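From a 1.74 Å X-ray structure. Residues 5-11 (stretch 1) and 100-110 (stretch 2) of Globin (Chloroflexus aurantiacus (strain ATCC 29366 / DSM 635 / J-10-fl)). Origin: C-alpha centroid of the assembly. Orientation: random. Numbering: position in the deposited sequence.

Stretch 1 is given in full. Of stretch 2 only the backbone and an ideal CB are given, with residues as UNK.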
ATOM      1  N   THR A   5      -1.868 -15.728  21.964  1.00 20.76           N
ATOM      2  CA  THR A   5      -2.122 -15.706  20.520  1.00 15.08           C
ATOM      3  C   THR A   5      -2.265 -14.281  19.994  1.00 16.93           C
ATOM      4  O   THR A   5      -2.488 -13.328  20.761  1.00 17.30           O
ATOM      5  CB  THR A   5      -3.409 -16.458  20.166  1.00 16.22           C
ATOM      6  OG1 THR A   5      -4.494 -15.849  20.869  1.00 20.35           O
ATOM      7  CG2 THR A   5      -3.318 -17.921  20.532  1.00 15.00           C
ATOM      8  N   ILE A   6      -2.133 -14.140  18.681  1.00 17.58           N
ATOM      9  CA  ILE A   6      -2.422 -12.877  18.022  1.00 12.25           C
ATOM     10  C   ILE A   6      -3.812 -12.417  18.427  1.00 13.19           C
ATOM     11  O   ILE A   6      -4.007 -11.245  18.740  1.00 15.01           O
ATOM     12  CB  ILE A   6      -2.303 -12.991  16.472  1.00 11.39           C
ATOM     13  CG1 ILE A   6      -0.872 -13.340  16.050  1.00 17.46           C
ATOM     14  CG2 ILE A   6      -2.767 -11.713  15.820  1.00 10.80           C
ATOM     15  CD1 ILE A   6       0.156 -12.290  16.347  1.00 22.62           C
ATOM     16  N   TYR A   7      -4.787 -13.329  18.367  1.00 13.92           N
ATOM     17  CA  TYR A   7      -6.163 -13.041  18.773  1.00 17.26           C
ATOM     18  C   TYR A   7      -6.218 -12.287  20.105  1.00 16.38           C
ATOM     19  O   TYR A   7      -6.873 -11.240  20.210  1.00 15.72           O
ATOM     20  CB  TYR A   7      -6.946 -14.350  18.866  1.00 15.28           C
ATOM     21  CG  TYR A   7      -8.372 -14.230  19.310  1.00 12.61           C
ATOM     22  CD1 TYR A   7      -9.385 -13.955  18.394  1.00 11.61           C
ATOM     23  CD2 TYR A   7      -8.721 -14.424  20.644  1.00 13.77           C
ATOM     24  CE1 TYR A   7     -10.699 -13.855  18.795  1.00 11.96           C
ATOM     25  CE2 TYR A   7     -10.042 -14.333  21.055  1.00 14.05           C
ATOM     26  CZ  TYR A   7     -11.023 -14.041  20.120  1.00 17.90           C
ATOM     27  OH  TYR A   7     -12.350 -13.966  20.471  1.00 18.72           O
ATOM     28  N   GLU A   8      -5.544 -12.827  21.118  1.00 15.90           N
ATOM     29  CA  GLU A   8      -5.501 -12.202  22.449  1.00 17.83           C
ATOM     30  C   GLU A   8      -4.803 -10.859  22.379  1.00 16.23           C
ATOM     31  O   GLU A   8      -5.264  -9.878  22.960  1.00 17.14           O
ATOM     32  CB  GLU A   8      -4.768 -13.095  23.458  1.00 32.85           C
ATOM     33  CG  GLU A   8      -5.312 -14.513  23.619  1.00 52.89           C
ATOM     34  CD  GLU A   8      -4.406 -15.399  24.494  1.00 56.70           C
ATOM     35  OE1 GLU A   8      -4.311 -15.121  25.712  1.00 56.26           O
ATOM     36  OE2 GLU A   8      -3.788 -16.361  23.965  1.00 48.80           O
ATOM     37  N   GLN A   9      -3.681 -10.821  21.662  1.00 17.22           N
ATOM     38  CA  GLN A   9      -2.838  -9.624  21.618  1.00 19.63           C
ATOM     39  C   GLN A   9      -3.569  -8.406  21.086  1.00 17.74           C
ATOM     40  O   GLN A   9      -3.315  -7.289  21.507  1.00 20.07           O
ATOM     41  CB  GLN A   9      -1.620  -9.861  20.752  1.00 22.74           C
ATOM     42  CG  GLN A   9      -0.550 -10.734  21.389  1.00 32.71           C
ATOM     43  CD  GLN A   9       0.479 -11.183  20.375  1.00 38.28           C
ATOM     44  OE1 GLN A   9       0.706 -12.381  20.199  1.00 36.20           O
ATOM     45  NE2 GLN A   9       1.096 -10.225  19.685  1.00 41.75           N
ATOM     46  N   ILE A  10      -4.473  -8.609  20.140  1.00 20.06           N
ATOM     47  CA  ILE A  10      -5.094  -7.466  19.486  1.00 17.89           C
ATOM     48  C   ILE A  10      -6.462  -7.143  20.100  1.00 15.16           C
ATOM     49  O   ILE A  10      -7.128  -6.224  19.639  1.00 14.42           O
ATOM     50  CB  ILE A  10      -5.192  -7.677  17.930  1.00 17.11           C
ATOM     51  CG1 ILE A  10      -6.286  -8.681  17.534  1.00 12.64           C
ATOM     52  CG2 ILE A  10      -3.816  -8.082  17.345  1.00 12.72           C
ATOM     53  CD1 ILE A  10      -6.578  -8.657  16.035  1.00 15.56           C
ATOM     54  N   GLY A  11      -6.864  -7.866  21.150  1.00 14.53           N
ATOM     55  CA  GLY A  11      -8.103  -7.551  21.855  1.00 22.93           C
ATOM     56  C   GLY A  11      -9.285  -8.461  21.553  1.00 23.28           C
ATOM     57  O   GLY A  11     -10.432  -8.187  21.932  1.00 22.76           O
ATOM     58  N   UNK A 100      -7.225  -0.091  14.404  1.00 21.84           N
ATOM     59  CA  UNK A 100      -6.284   0.149  15.475  1.00 19.47           C
ATOM     60  C   UNK A 100      -5.490  -1.065  15.926  1.00 23.54           C
ATOM     61  O   UNK A 100      -5.107  -1.164  17.084  1.00 31.75           O
ATOM     62  CB  UNK A 100      -7.037   0.722  16.677  1.00 19.47           C
ATOM     63  N   UNK A 101      -5.205  -1.978  15.011  1.00 16.93           N
ATOM     64  CA  UNK A 101      -4.470  -3.173  15.368  1.00 14.44           C
ATOM     65  C   UNK A 101      -3.034  -2.779  15.674  1.00 15.27           C
ATOM     66  O   UNK A 101      -2.382  -2.180  14.830  1.00 18.65           O
ATOM     67  CB  UNK A 101      -4.533  -4.218  14.252  1.00 14.44           C
ATOM     68  N   UNK A 102      -2.542  -3.108  16.883  1.00 18.29           N
ATOM     69  CA  UNK A 102      -1.191  -2.734  17.301  1.00 19.60           C
ATOM     70  C   UNK A 102      -0.100  -3.563  16.650  1.00 18.70           C
ATOM     71  O   UNK A 102      -0.340  -4.716  16.270  1.00 15.81           O
ATOM     72  CB  UNK A 102      -1.070  -2.855  18.821  1.00 19.60           C
ATOM     73  N   UNK A 103       1.085  -2.976  16.545  1.00 17.87           N
ATOM     74  CA  UNK A 103       2.282  -3.713  16.145  1.00 16.52           C
ATOM     75  C   UNK A 103       2.821  -4.429  17.379  1.00 24.33           C
ATOM     76  O   UNK A 103       2.609  -3.969  18.503  1.00 32.77           O
ATOM     77  CB  UNK A 103       3.336  -2.786  15.537  1.00 16.52           C
ATOM     78  N   UNK A 104       3.523  -5.555  17.191  1.00 17.04           N
ATOM     79  CA  UNK A 104       3.867  -6.269  15.958  1.00 15.07           C
ATOM     80  C   UNK A 104       2.750  -7.156  15.383  1.00 12.84           C
ATOM     81  O   UNK A 104       2.889  -7.680  14.268  1.00 11.40           O
ATOM     82  CB  UNK A 104       5.099  -7.137  16.218  1.00 15.07           C
ATOM     83  N   UNK A 105       1.658  -7.312  16.112  1.00 12.80           N
ATOM     84  CA  UNK A 105       0.623  -8.242  15.693  1.00 12.91           C
ATOM     85  C   UNK A 105       0.095  -7.857  14.317  1.00 10.65           C
ATOM     86  O   UNK A 105      -0.158  -8.725  13.491  1.00 10.26           O
ATOM     87  CB  UNK A 105      -0.516  -8.277  16.714  1.00 12.91           C
ATOM     88  N   UNK A 106      -0.114  -6.555  14.090  1.00 11.20           N
ATOM     89  CA  UNK A 106      -0.608  -6.085  12.795  1.00 10.71           C
ATOM     90  C   UNK A 106       0.268  -6.562  11.647  1.00 13.93           C
ATOM     91  O   UNK A 106      -0.234  -6.920  10.571  1.00 11.09           O
ATOM     92  CB  UNK A 106      -0.688  -4.557  12.783  1.00 10.71           C
ATOM     93  N   UNK A 107       1.584  -6.551  11.850  1.00 11.90           N
ATOM     94  CA  UNK A 107       2.514  -6.987  10.806  1.00 11.54           C
ATOM     95  C   UNK A 107       2.352  -8.463  10.481  1.00  9.37           C
ATOM     96  O   UNK A 107       2.436  -8.858   9.322  1.00  8.85           O
ATOM     97  CB  UNK A 107       3.957  -6.709  11.233  1.00 11.54           C
ATOM     98  N   UNK A 108       2.133  -9.269  11.512  1.00  9.30           N
ATOM     99  CA  UNK A 108       1.932 -10.720  11.318  1.00 11.19           C
ATOM    100  C   UNK A 108       0.694 -10.943  10.451  1.00 10.72           C
ATOM    101  O   UNK A 108       0.712 -11.738   9.517  1.00  7.05           O
ATOM    102  CB  UNK A 108       1.784 -11.441  12.659  1.00 11.19           C
ATOM    103  N   UNK A 109      -0.382 -10.234  10.775  1.00 10.30           N
ATOM    104  CA  UNK A 109      -1.631 -10.323  10.040  1.00  7.01           C
ATOM    105  C   UNK A 109      -1.437  -9.883   8.581  1.00  6.71           C
ATOM    106  O   UNK A 109      -1.886 -10.573   7.669  1.00  8.64           O
ATOM    107  CB  UNK A 109      -2.705  -9.470  10.719  1.00  7.01           C
ATOM    108  N   UNK A 110      -0.737  -8.774   8.373  1.00  8.01           N
ATOM    109  CA  UNK A 110      -0.396  -8.302   7.025  1.00 10.11           C
ATOM    110  C   UNK A 110       0.403  -9.351   6.255  1.00  8.18           C
ATOM    111  O   UNK A 110       0.115  -9.670   5.081  1.00 10.00           O
ATOM    112  CB  UNK A 110       0.399  -6.997   7.104  1.00 10.11           C
TER

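Stretch 1 presents Ile6 and Ile10, four residues apart, with Gln9 beside them. The side chains nearest stretch 2 are mainly apolar.

Position 100 has phi 79° and psi 32°. Positive phi favours glycine, and no atom of stretch 1 lies within 5.5 Å of the ideal CB. The residue is Gly100, which closes a Schellman motif. Water 1 donates to Ile10 O (2.8 Å from the water O) and weakly to Gly100 O (3.5 Å from the same O).

At 101 CA-to-CB points sideways, and the ideal CB is 5.0 Å from Ile10 CG2. A medium aliphatic chain, valine, leucine or isoleucine, could close that gap. It is Val101, whose CG1 lies 3.8 Å from Ile10 CG2.

At 102 CA-to-CB points toward stretch 1, but the ideal CB has no neighbour there within 5.5 Å. Phi of -75° permits proline, and many other residues would also fit. It is Pro102. Its ring reaches back, with CD 4.3 Å from Ile10 CG2 and CG 4.2 Å from Gln9 O.

Position 103 is out of reach of stretch 1, which leaves the choice open; a polar residue is one option. It is Glu103, whose carboxylate turns to position 107.

The peptide bond before 104 is cis, which strongly suggests proline. CA-to-CB points sideways, and Pro104 makes no close contact with stretch 1.

Position 105 is the tightest. CA-to-CB points toward stretch 1, and the ideal CB is already 3.4 Å from Ile10 CG2 and 4.1 Å from Ile6 CD1. Little room is left for a longer chain in that direction, so alanine, or perhaps glycine or serine, would suit. It is Ala105. Its CB keeps those two distances and packs against both isoleucines.

At 106 CA-to-CB points away, which leaves the choice free as far as stretch 1 is concerned. It is Arg106, whose NE donates to Val101 O at 3.0 Å, tying the helix to the preceding loop.

Position 107 is out of reach; a small polar residue is one option among many. Ser107 OG donates to Glu103 OE2 at 2.6 Å.

At 108 CA-to-CB points toward stretch 1, with the ideal CB 4.1 Å from Ile6 CD1. An aliphatic residue suits. Val108 CB keeps that contact.

At 109 CA-to-CB also points toward stretch 1, but nothing of stretch 1 lies within 5.5 Å of the ideal CB. A long apolar chain, leucine or methionine, could bridge the space. Met109 does: CG lies 4.1 Å from Ile6 CG2, and SD 3.9 Å from Ile10 CD1.

Position 110 is out of reach. It is Glu110, whose OE2 is hydrogen-bonded elsewhere in the structure.

Stretch 2, residues 100-110: GVPEPARSVME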
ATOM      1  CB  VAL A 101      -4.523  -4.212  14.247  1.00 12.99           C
ATOM      2  CG1 VAL A 101      -3.789  -5.469  14.642  1.00 12.23           C
ATOM      3  CG2 VAL A 101      -5.991  -4.514  13.882  1.00 16.22           C
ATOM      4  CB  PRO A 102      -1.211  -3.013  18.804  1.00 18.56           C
ATOM      5  CG  PRO A 102      -2.085  -4.195  18.916  1.00 21.32           C
ATOM      6  CD  PRO A 102      -3.207  -3.902  17.928  1.00 17.08           C
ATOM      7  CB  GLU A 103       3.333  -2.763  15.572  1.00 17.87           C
ATOM      8  CG  GLU A 103       2.898  -2.031  14.340  1.00 18.50           C
ATOM      9  CD  GLU A 103       2.977  -2.893  13.111  1.00 18.01           C
ATOM     10  OE1 GLU A 103       2.651  -2.409  12.003  1.00 22.25           O
ATOM     11  OE2 GLU A 103       3.374  -4.060  13.252  1.00 17.27           O
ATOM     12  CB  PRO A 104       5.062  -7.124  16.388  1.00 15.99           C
ATOM     13  CG  PRO A 104       4.821  -7.374  17.849  1.00 17.68           C
ATOM     14  CD  PRO A 104       4.186  -6.137  18.373  1.00 18.93           C
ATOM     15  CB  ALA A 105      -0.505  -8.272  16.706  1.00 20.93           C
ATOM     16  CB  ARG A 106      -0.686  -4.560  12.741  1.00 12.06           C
ATOM     17  CG  ARG A 106      -1.315  -4.030  11.440  1.00 22.30           C
ATOM     18  CD  ARG A 106      -0.889  -2.580  11.136  1.00 30.71           C
ATOM     19  NE  ARG A 106      -1.482  -1.619  12.067  1.00 56.62           N
ATOM     20  CZ  ARG A 106      -1.558  -0.303  11.857  1.00 63.80           C
ATOM     21  NH1 ARG A 106      -1.082   0.241  10.735  1.00 59.06           N
ATOM     22  NH2 ARG A 106      -2.118   0.475  12.774  1.00 61.86           N
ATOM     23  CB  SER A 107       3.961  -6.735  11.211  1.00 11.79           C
ATOM     24  OG  SER A 107       4.297  -5.353  11.148  1.00 14.26           O
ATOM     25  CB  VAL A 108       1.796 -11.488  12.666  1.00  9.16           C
ATOM     26  CG1 VAL A 108       1.479 -12.970  12.412  1.00 10.28           C
ATOM     27  CG2 VAL A 108       3.078 -11.352  13.530  1.00 10.50           C
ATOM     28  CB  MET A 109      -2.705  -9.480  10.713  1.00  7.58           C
ATOM     29  CG  MET A 109      -3.030  -9.979  12.074  1.00  8.10           C
ATOM     30  SD  MET A 109      -4.269  -9.006  12.965  1.00 12.31           S
ATOM     31  CE  MET A 109      -5.732  -9.691  12.254  1.00 16.02           C
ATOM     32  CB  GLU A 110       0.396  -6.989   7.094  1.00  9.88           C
ATOM     33  CG  GLU A 110       1.116  -6.681   5.758  1.00 18.16           C
ATOM     34  CD  GLU A 110       1.553  -5.235   5.646  1.00 26.27           C
ATOM     35  OE1 GLU A 110       1.354  -4.501   6.626  1.00 24.69           O
ATOM     36  OE2 GLU A 110       2.119  -4.859   4.595  1.00 30.55           O
TER
HETATM   37  O   HOH W   1      -6.600  -3.496  19.145  1.00 42.97           O
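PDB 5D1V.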